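Side-chain contacts in hypothetical protein AF1704 (Archaeoglobus fulgidus, PDB 1ZBM), which probably converts cyclic dehypoxanthine futalosine into 1,4-dihydroxy-6-naphthoate and dihydroxyacetone, a carbon-carbon lyase step on a route to menaquinone: residues 25-28 with 29-33; 197-200 with 201-204; 208-211 with 212-216; 241-244 with 245-248. One frame throughout, in Å; residues are numbered along the deposited sequence.

Interaction 1 (25-28 with 29-33); sequences MFYA and MTHGK
The side chains of Tyr27 and His31 cross at about a right angle near the C-terminal end of helix 20-30, the helix of the beta-alpha-beta unit that runs from strand 11-16 to strand 39-44. Their rings are neither stacked nor edge-to-face: the planes meet at 34° with centroids 4.3 Å apart, and Tyr27 CE2 sits over the middle of one imidazole face. With CG anti to the backbone N (chi1 169°), the Tyr27 ring swings toward the helix end, where His31 meets it. His31 ND1 also reaches back to Tyr27 O in a weak, bent hydrogen bond of 3.2 Å, which ties the imidazole to the last helical turn. Beyond this pair, Tyr27 OH is bonded to Glu217, and His31 meets Tyr221 edge-to-face.

A second pair forms on the sheet-facing side. The side chains of Phe26 and Met29, a selenomethionine, run side by side in the same direction, and the selenium lies at the ring edge, 4.2 Å from Phe26 CD2, in a Met-aromatic contact. Phe26 stacks in turn on His16.

Between the two pairs, Thr30 OG1 is 2.9 Å from both Phe26 O and Tyr27 O, and its one proton could go to either. Past the helix, the chain runs through Gly32, with positive phi, and Lys33 N donates to Ala28 O at 2.9 Å.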
loop_
_atom_site.group_PDB
_atom_site.type_symbol
_atom_site.label_atom_id
_atom_site.label_comp_id
_atom_site.label_asym_id
_atom_site.label_seq_id
_atom_site.Cartn_x
_atom_site.Cartn_y
_atom_site.Cartn_z
HETATM N N MSE A 25 12.039 -1.652 1.286
HETATM C CA MSE A 25 11.915 -1.190 2.663
HETATM C C MSE A 25 12.393 -2.238 3.680
HETATM O O MSE A 25 13.105 -1.912 4.640
HETATM C CB MSE A 25 10.450 -0.827 2.932
HETATM C CG MSE A 25 10.161 -0.233 4.295
HETATM SE SE MSE A 25 8.227 -0.138 4.623
HETATM C CE MSE A 25 7.703 0.697 2.942
ATOM N N PHE A 26 12.026 -3.499 3.457
ATOM C CA PHE A 26 12.407 -4.585 4.376
ATOM C C PHE A 26 13.742 -5.278 4.114
ATOM O O PHE A 26 14.129 -6.163 4.876
ATOM C CB PHE A 26 11.328 -5.671 4.416
ATOM C CG PHE A 26 10.123 -5.307 5.233
ATOM C CD1 PHE A 26 9.027 -4.704 4.642
ATOM C CD2 PHE A 26 10.069 -5.613 6.586
ATOM C CE1 PHE A 26 7.885 -4.413 5.389
ATOM C CE2 PHE A 26 8.937 -5.326 7.348
ATOM C CZ PHE A 26 7.843 -4.730 6.747
ATOM N N TYR A 27 14.441 -4.883 3.052
ATOM C CA TYR A 27 15.721 -5.502 2.717
ATOM C C TYR A 27 16.697 -5.635 3.885
ATOM O O TYR A 27 17.203 -6.722 4.153
ATOM C CB TYR A 27 16.410 -4.740 1.582
ATOM C CG TYR A 27 17.841 -5.175 1.385
ATOM C CD1 TYR A 27 18.895 -4.462 1.961
ATOM C CD2 TYR A 27 18.139 -6.348 0.693
ATOM C CE1 TYR A 27 20.206 -4.913 1.854
ATOM C CE2 TYR A 27 19.445 -6.805 0.585
ATOM C CZ TYR A 27 20.471 -6.085 1.166
ATOM O OH TYR A 27 21.763 -6.548 1.050
ATOM N N ALA A 28 16.970 -4.530 4.569
ATOM C CA ALA A 28 17.906 -4.553 5.686
ATOM C C ALA A 28 17.494 -5.555 6.761
ATOM O O ALA A 28 18.341 -6.242 7.340
ATOM C CB ALA A 28 18.030 -3.152 6.301
HETATM N N MSE A 29 16.193 -5.635 7.027
HETATM C CA MSE A 29 15.693 -6.542 8.051
HETATM C C MSE A 29 15.708 -8.000 7.596
HETATM O O MSE A 29 16.055 -8.890 8.370
HETATM C CB MSE A 29 14.277 -6.140 8.466
HETATM C CG MSE A 29 13.805 -6.782 9.765
HETATM SE SE MSE A 29 11.977 -6.277 10.228
HETATM C CE MSE A 29 12.332 -4.532 11.001
ATOM N N THR A 30 15.345 -8.239 6.340
ATOM C CA THR A 30 15.321 -9.588 5.798
ATOM C C THR A 30 16.725 -10.173 5.570
ATOM O O THR A 30 16.866 -11.364 5.274
ATOM C CB THR A 30 14.538 -9.637 4.469
ATOM O OG1 THR A 30 15.033 -8.628 3.579
ATOM C CG2 THR A 30 13.052 -9.408 4.712
ATOM N N HIS A 31 17.761 -9.349 5.705
ATOM C CA HIS A 31 19.124 -9.837 5.513
ATOM C C HIS A 31 20.005 -9.703 6.743
ATOM O O HIS A 31 21.206 -9.473 6.626
ATOM C CB HIS A 31 19.792 -9.131 4.330
ATOM C CG HIS A 31 19.286 -9.581 2.998
ATOM N ND1 HIS A 31 17.980 -9.393 2.597
ATOM C CD2 HIS A 31 19.901 -10.232 1.983
ATOM C CE1 HIS A 31 17.813 -9.911 1.391
ATOM N NE2 HIS A 31 18.964 -10.426 0.997
ATOM N N GLY A 32 19.401 -9.855 7.916
ATOM C CA GLY A 32 20.149 -9.775 9.154
ATOM C C GLY A 32 21.028 -8.551 9.295
ATOM O O GLY A 32 21.988 -8.567 10.065
ATOM N N LYS A 33 20.699 -7.490 8.562
ATOM C CA LYS A 33 21.464 -6.249 8.611
ATOM C C LYS A 33 20.974 -5.356 9.749
ATOM O O LYS A 33 21.559 -4.306 10.018
ATOM C CB LYS A 33 21.341 -5.501 7.279
ATOM C CG LYS A 33 21.833 -6.279 6.062
ATOM C CD LYS A 33 23.350 -6.263 5.935
ATOM C CE LYS A 33 23.854 -4.870 5.559
ATOM N NZ LYS A 33 25.347 -4.739 5.584
#

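Interaction 2 (197-200 with 201-204); sequences QEEF and LRAM
Phe200 and Met204 form the close-packed side of this turn of helix 194-213. The two side chains run alongside each other in the same direction, and the selenium of Met204, a selenomethionine, comes 3.9 Å from Phe200 CZ. It approaches the ring obliquely, 54° off the normal, so this Met-aromatic contact belongs to neither face nor edge. Both residues have CG anti to the backbone N, and Met204 then bends at chi2, which lays its selenium against the far end of the ring. Underneath, Met204 N donates to Phe200 O at 2.8 Å, one rung of the regular i to i+4 ladder.

The polar flank is built differently. Glu199 and Arg202, three residues apart, form a salt bridge in which Arg202 NH2 approaches the syn lone pair of Glu199 OE2 at 2.6 Å. Arg202 NE adds a weak bond of 3.3 Å to the same oxygen. Carboxylate and guanidinium are turned 52° against each other, so the pair is not a flat bidentate one. Glu199 OE2 also bonds to Thr36 OG1 and Arg202 NH2 to Asp35 O, so both partners of the bridge have a second hydrogen bond.

Toward solvent the contact thins out: Glu198 OE1 only grazes Leu201 CD2 at 4.0 Å. The packed side is covered by helix 20-30, with Met29 against Phe200 and Met25 and Phe26 against Met204, while strand 76-86 contributes Leu79 and Ala81.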
loop_
_atom_site.group_PDB
_atom_site.type_symbol
_atom_site.label_atom_id
_atom_site.label_comp_id
_atom_site.label_asym_id
_atom_site.label_seq_id
_atom_site.Cartn_x
_atom_site.Cartn_y
_atom_site.Cartn_z
ATOM N N GLN A 197 6.697 -3.280 21.055
ATOM C CA GLN A 197 6.270 -2.175 20.202
ATOM C C GLN A 197 7.423 -1.234 19.866
ATOM O O GLN A 197 7.661 -0.921 18.696
ATOM C CB GLN A 197 5.161 -1.364 20.870
ATOM C CG GLN A 197 3.834 -2.071 21.011
ATOM C CD GLN A 197 2.828 -1.227 21.792
ATOM O OE1 GLN A 197 2.586 -0.068 21.454
ATOM N NE2 GLN A 197 2.240 -1.805 22.841
ATOM N N GLU A 198 8.152 -0.792 20.885
ATOM C CA GLU A 198 9.253 0.134 20.661
ATOM C C GLU A 198 10.395 -0.506 19.894
ATOM O O GLU A 198 10.984 0.110 19.001
ATOM C CB GLU A 198 9.774 0.672 21.994
ATOM C CG GLU A 198 10.615 1.938 21.843
ATOM C CD GLU A 198 9.785 3.175 21.523
ATOM O OE1 GLU A 198 10.190 3.954 20.618
ATOM O OE2 GLU A 198 8.737 3.374 22.188
ATOM N N GLU A 199 10.703 -1.752 20.233
ATOM C CA GLU A 199 11.795 -2.460 19.574
ATOM C C GLU A 199 11.555 -2.626 18.089
ATOM O O GLU A 199 12.433 -2.341 17.275
ATOM C CB GLU A 199 11.996 -3.836 20.213
ATOM C CG GLU A 199 13.175 -4.611 19.653
ATOM C CD GLU A 199 14.473 -3.819 19.731
ATOM O OE1 GLU A 199 14.644 -3.035 20.682
ATOM O OE2 GLU A 199 15.326 -3.995 18.844
ATOM N N PHE A 200 10.367 -3.100 17.732
ATOM C CA PHE A 200 10.072 -3.301 16.323
ATOM C C PHE A 200 10.052 -1.988 15.563
ATOM O O PHE A 200 10.448 -1.925 14.395
ATOM C CB PHE A 200 8.735 -4.001 16.134
ATOM C CG PHE A 200 8.423 -4.265 14.708
ATOM C CD1 PHE A 200 9.009 -5.333 14.047
ATOM C CD2 PHE A 200 7.625 -3.389 13.991
ATOM C CE1 PHE A 200 8.799 -5.521 12.688
ATOM C CE2 PHE A 200 7.414 -3.570 12.634
ATOM C CZ PHE A 200 8.004 -4.633 11.980
ATOM N N LEU A 201 9.563 -0.941 16.217
ATOM C CA LEU A 201 9.524 0.373 15.588
ATOM C C LEU A 201 10.946 0.793 15.256
ATOM O O LEU A 201 11.208 1.324 14.173
ATOM C CB LEU A 201 8.902 1.401 16.523
ATOM C CG LEU A 201 9.106 2.816 16.005
ATOM C CD1 LEU A 201 8.417 2.970 14.664
ATOM C CD2 LEU A 201 8.561 3.813 17.020
ATOM N N ARG A 202 11.860 0.544 16.195
ATOM C CA ARG A 202 13.274 0.885 16.019
ATOM C C ARG A 202 13.882 0.109 14.858
ATOM O O ARG A 202 14.578 0.679 14.021
ATOM C CB ARG A 202 14.069 0.580 17.300
ATOM C CG ARG A 202 15.553 0.989 17.229
ATOM C CD ARG A 202 16.332 0.557 18.476
ATOM N NE ARG A 202 16.514 -0.900 18.499
ATOM C CZ ARG A 202 17.353 -1.560 17.701
ATOM N NH1 ARG A 202 18.099 -0.899 16.825
ATOM N NH2 ARG A 202 17.426 -2.877 17.761
ATOM N N ALA A 203 13.610 -1.191 14.804
ATOM C CA ALA A 203 14.148 -2.029 13.747
ATOM C C ALA A 203 13.547 -1.653 12.407
ATOM O O ALA A 203 14.223 -1.697 11.378
ATOM C CB ALA A 203 13.873 -3.491 14.045
HETATM N N MSE A 204 12.270 -1.286 12.419
HETATM C CA MSE A 204 11.574 -0.921 11.189
HETATM C C MSE A 204 12.177 0.346 10.600
HETATM O O MSE A 204 12.459 0.409 9.402
HETATM C CB MSE A 204 10.079 -0.718 11.470
HETATM C CG MSE A 204 9.215 -0.606 10.223
HETATM SE SE MSE A 204 9.138 -2.218 9.123
HETATM C CE MSE A 204 10.121 -1.602 7.552
#

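Interaction 3 (208-211 with 212-216); sequences IAFA and IENPD
Asn214 places its amide over one face of the Phe210 ring at the end of helix 194-213. ND2 stands 3.2 Å above the plane of the Phe210 ring, over its centre, and comes within 3.4 Å of Phe210 CE1. Ring and amide planes are 39° apart, so the amide is tilted over the ring rather than laid flat on it. The same nitrogen donates to Phe210 O at 3.0 Å, with the acceptor somewhat out of the amide plane. One side-chain nitrogen thus meets both the ring and the carbonyl of a single residue.

Phe210 CG, anti to the backbone N (chi1 179°), holds the ring out from the helix, and Asn214 CG, beside its own N (chi1 -58°), turns back to meet it. Asn214 has left helical backbone angles, although its N still makes a weak 3.3 Å bond to Ala211 O. Just before it, Glu213 N makes a regular i to i+4 bond to Ala209 O at 3.2 Å.

Farther out, Ala28 and Lys33 pack on Phe210, and Glu217 of the next helix touches it. Pro215, which has no N-H to donate, begins that helix, and its CA approaches Ala211 O at 3.2 Å. Such an arrangement belongs to a tight break between consecutive helices: Asn214 is at the N-cap position of helix 215-222, yet its side chain makes no capping bond.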
loop_
_atom_site.group_PDB
_atom_site.type_symbol
_atom_site.label_atom_id
_atom_site.label_comp_id
_atom_site.label_asym_id
_atom_site.label_seq_id
_atom_site.Cartn_x
_atom_site.Cartn_y
_atom_site.Cartn_z
ATOM N N ILE A 208 14.317 1.002 6.891
ATOM C CA ILE A 208 13.892 2.013 5.915
ATOM C C ILE A 208 15.043 2.980 5.605
ATOM O O ILE A 208 15.362 3.248 4.439
ATOM C CB ILE A 208 12.693 2.823 6.470
ATOM C CG1 ILE A 208 11.510 1.887 6.734
ATOM C CG2 ILE A 208 12.308 3.934 5.498
ATOM C CD1 ILE A 208 10.430 2.494 7.614
ATOM N N ALA A 209 15.658 3.502 6.662
ATOM C CA ALA A 209 16.775 4.422 6.511
ATOM C C ALA A 209 17.901 3.738 5.742
ATOM O O ALA A 209 18.567 4.363 4.914
ATOM C CB ALA A 209 17.270 4.886 7.883
ATOM N N PHE A 210 18.111 2.453 6.006
ATOM C CA PHE A 210 19.165 1.710 5.317
ATOM C C PHE A 210 18.896 1.673 3.809
ATOM O O PHE A 210 19.817 1.810 3.005
ATOM C CB PHE A 210 19.254 0.269 5.835
ATOM C CG PHE A 210 20.317 -0.552 5.144
ATOM C CD1 PHE A 210 21.586 -0.691 5.707
ATOM C CD2 PHE A 210 20.060 -1.151 3.907
ATOM C CE1 PHE A 210 22.589 -1.406 5.048
ATOM C CE2 PHE A 210 21.050 -1.869 3.233
ATOM C CZ PHE A 210 22.321 -1.997 3.806
ATOM N N ALA A 211 17.634 1.476 3.436
ATOM C CA ALA A 211 17.260 1.411 2.032
ATOM C C ALA A 211 17.558 2.705 1.275
ATOM O O ALA A 211 18.042 2.674 0.140
ATOM C CB ALA A 211 15.781 1.045 1.897
ATOM N N ILE A 212 17.275 3.842 1.898
ATOM C CA ILE A 212 17.521 5.142 1.274
ATOM C C ILE A 212 19.010 5.435 1.070
ATOM O O ILE A 212 19.393 6.029 0.064
ATOM C CB ILE A 212 16.898 6.286 2.120
ATOM C CG1 ILE A 212 15.378 6.113 2.163
ATOM C CG2 ILE A 212 17.252 7.642 1.520
ATOM C CD1 ILE A 212 14.726 6.115 0.797
ATOM N N GLU A 213 19.834 5.023 2.032
ATOM C CA GLU A 213 21.281 5.230 1.980
ATOM C C GLU A 213 21.969 4.205 1.099
ATOM O O GLU A 213 23.133 4.360 0.742
ATOM C CB GLU A 213 21.864 5.159 3.389
ATOM C CG GLU A 213 21.331 6.239 4.325
ATOM C CD GLU A 213 21.758 6.030 5.764
ATOM O OE1 GLU A 213 22.970 5.804 6.021
ATOM O OE2 GLU A 213 20.879 6.114 6.656
ATOM N N ASN A 214 21.236 3.155 0.751
ATOM C CA ASN A 214 21.769 2.097 -0.091
ATOM C C ASN A 214 20.676 1.680 -1.056
ATOM O O ASN A 214 20.264 0.528 -1.079
ATOM C CB ASN A 214 22.182 0.906 0.771
ATOM C CG ASN A 214 23.200 1.278 1.823
ATOM O OD1 ASN A 214 24.367 1.550 1.520
ATOM N ND2 ASN A 214 22.761 1.302 3.072
ATOM N N PRO A 215 20.204 2.623 -1.881
ATOM C CA PRO A 215 19.144 2.347 -2.852
ATOM C C PRO A 215 19.461 1.241 -3.844
ATOM O O PRO A 215 18.591 0.437 -4.181
ATOM C CB PRO A 215 18.946 3.698 -3.531
ATOM C CG PRO A 215 20.327 4.262 -3.527
ATOM C CD PRO A 215 20.785 3.959 -2.114
ATOM N N ASP A 216 20.698 1.182 -4.317
ATOM C CA ASP A 216 21.036 0.146 -5.285
ATOM C C ASP A 216 21.114 -1.234 -4.656
ATOM O O ASP A 216 20.640 -2.208 -5.237
ATOM C CB ASP A 216 22.336 0.501 -5.999
ATOM C CG ASP A 216 22.199 1.771 -6.822
ATOM O OD1 ASP A 216 21.395 1.760 -7.786
ATOM O OD2 ASP A 216 22.874 2.771 -6.496
#

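Interaction 4 (241-244 with 245-248); sequences YVND and YTYN
Thr246 and the backbone of 241-243 meet through hydrogen bonds where the loop after helix 231-241 enters the short helix 244-247. Asn243 N donates to Thr246 OG1 at 3.0 Å with a fairly straight N-H...O angle of 151°. The same hydroxyl lies 3.1 Å from Tyr241 O and also bonds to Ala83 O, so the destination of its proton is not settled. Thr246 OG1 sits beside its own N, anti to the carbonyl carbon (chi1 -38°), which turns it back toward the loop.

Backbone bonds start the helix. Asn243, at the N-cap position, accepts from Tyr247 N through its carbonyl at 3.0 Å, with a weak bond from Thr246 N, and Asn248 N reaches Asp244 O at 3.0 Å.

Side-chain packing is lighter. Asn243 crosses Thr246 at about a right angle, and its OD1 rests 3.8 Å from Tyr245 CB, obliquely placed to that ring. Two tyrosine hydroxyls are bonded outside the contact, Tyr245 OH to Asp87 and Tyr241 OH to Gln155. Val242 and Thr246 instead turn apolar groups toward Met25 and Ile208.

Thr246 OG1 therefore serves as acceptor for a loop N-H while facing two carbonyl oxygens. This tethers the loop to the short helix and, through Ala83, links both to strand 76-86.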
loop_
_atom_site.group_PDB
_atom_site.type_symbol
_atom_site.label_atom_id
_atom_site.label_comp_id
_atom_site.label_asym_id
_atom_site.label_seq_id
_atom_site.Cartn_x
_atom_site.Cartn_y
_atom_site.Cartn_z
ATOM N N TYR A 241 7.230 5.440 -2.592
ATOM C CA TYR A 241 6.473 5.004 -1.430
ATOM C C TYR A 241 7.310 4.575 -0.230
ATOM O O TYR A 241 6.797 3.968 0.710
ATOM C CB TYR A 241 5.519 3.884 -1.843
ATOM C CG TYR A 241 4.423 4.360 -2.771
ATOM C CD1 TYR A 241 3.437 5.241 -2.321
ATOM C CD2 TYR A 241 4.385 3.958 -4.106
ATOM C CE1 TYR A 241 2.445 5.712 -3.180
ATOM C CE2 TYR A 241 3.398 4.424 -4.971
ATOM C CZ TYR A 241 2.433 5.299 -4.502
ATOM O OH TYR A 241 1.470 5.769 -5.358
ATOM N N VAL A 242 8.602 4.878 -0.270
ATOM C CA VAL A 242 9.512 4.554 0.830
ATOM C C VAL A 242 10.410 5.777 1.022
ATOM O O VAL A 242 11.507 5.838 0.472
ATOM C CB VAL A 242 10.406 3.319 0.506
ATOM C CG1 VAL A 242 11.314 3.015 1.692
ATOM C CG2 VAL A 242 9.553 2.111 0.169
ATOM N N ASN A 243 9.927 6.748 1.795
ATOM C CA ASN A 243 10.668 7.983 2.060
ATOM C C ASN A 243 10.372 8.522 3.457
ATOM O O ASN A 243 10.065 7.753 4.364
ATOM C CB ASN A 243 10.302 9.042 1.025
ATOM C CG ASN A 243 8.816 9.068 0.733
ATOM O OD1 ASN A 243 7.990 8.762 1.605
ATOM N ND2 ASN A 243 8.461 9.439 -0.492
ATOM N N ASP A 244 10.464 9.839 3.627
ATOM C CA ASP A 244 10.201 10.466 4.925
ATOM C C ASP A 244 8.920 9.991 5.605
ATOM O O ASP A 244 8.925 9.672 6.793
ATOM C CB ASP A 244 10.113 11.992 4.799
ATOM C CG ASP A 244 11.454 12.638 4.678
ATOM O OD1 ASP A 244 12.326 12.383 5.551
ATOM O OD2 ASP A 244 11.654 13.426 3.715
ATOM N N TYR A 245 7.824 9.979 4.853
ATOM C CA TYR A 245 6.531 9.580 5.393
ATOM C C TYR A 245 6.560 8.156 5.934
ATOM O O TYR A 245 5.877 7.835 6.915
ATOM C CB TYR A 245 5.435 9.677 4.328
ATOM C CG TYR A 245 5.201 11.059 3.759
ATOM C CD1 TYR A 245 5.097 12.176 4.588
ATOM C CD2 TYR A 245 5.039 11.247 2.389
ATOM C CE1 TYR A 245 4.837 13.443 4.064
ATOM C CE2 TYR A 245 4.776 12.508 1.860
ATOM C CZ TYR A 245 4.677 13.598 2.702
ATOM O OH TYR A 245 4.420 14.849 2.175
ATOM N N THR A 246 7.343 7.304 5.283
ATOM C CA THR A 246 7.473 5.912 5.682
ATOM C C THR A 246 8.335 5.820 6.938
ATOM O O THR A 246 8.081 4.998 7.818
ATOM C CB THR A 246 8.138 5.075 4.564
ATOM O OG1 THR A 246 7.661 5.521 3.288
ATOM C CG2 THR A 246 7.802 3.586 4.724
ATOM N N TYR A 247 9.352 6.674 7.031
ATOM C CA TYR A 247 10.224 6.638 8.195
ATOM C C TYR A 247 9.491 7.055 9.464
ATOM O O TYR A 247 9.708 6.472 10.525
ATOM C CB TYR A 247 11.443 7.534 7.996
ATOM C CG TYR A 247 12.446 7.418 9.120
ATOM C CD1 TYR A 247 13.344 6.350 9.177
ATOM C CD2 TYR A 247 12.495 8.373 10.136
ATOM C CE1 TYR A 247 14.268 6.242 10.215
ATOM C CE2 TYR A 247 13.410 8.273 11.176
ATOM C CZ TYR A 247 14.297 7.207 11.209
ATOM O OH TYR A 247 15.215 7.137 12.225
ATOM N N ASN A 248 8.630 8.064 9.347
ATOM C CA ASN A 248 7.848 8.573 10.478
ATOM C C ASN A 248 6.612 9.312 9.951
ATOM O O ASN A 248 6.733 10.316 9.250
ATOM C CB ASN A 248 8.708 9.535 11.314
ATOM C CG ASN A 248 8.037 9.946 12.611
ATOM O OD1 ASN A 248 7.640 9.099 13.404
ATOM N ND2 ASN A 248 7.919 11.248 12.840
#

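How the interactions relate
Interactions 2 and 3 follow each other along helix 194-213, their centres about 17 Å apart, and interaction 1 bridges them from helix 20-30. Phe26 CE2 lies 3.6 Å from Met204 SE of interaction 2, and Tyr27 CE1 packs 3.4 Å from Phe210 CE2 of interaction 3. Met25 joins interaction 4 as well, its CE 3.4 Å from Thr246 CG2. Interactions 3 and 4 touch directly, with Ile208 CD1 3.4 Å from Thr246 O, whereas 2 and 4 do not touch. Interaction 4 is nearest the probable active site: the side chain of Tyr241 is about 8 Å from that of His152, the predicted proton acceptor. The other three lie away from the predicted sites.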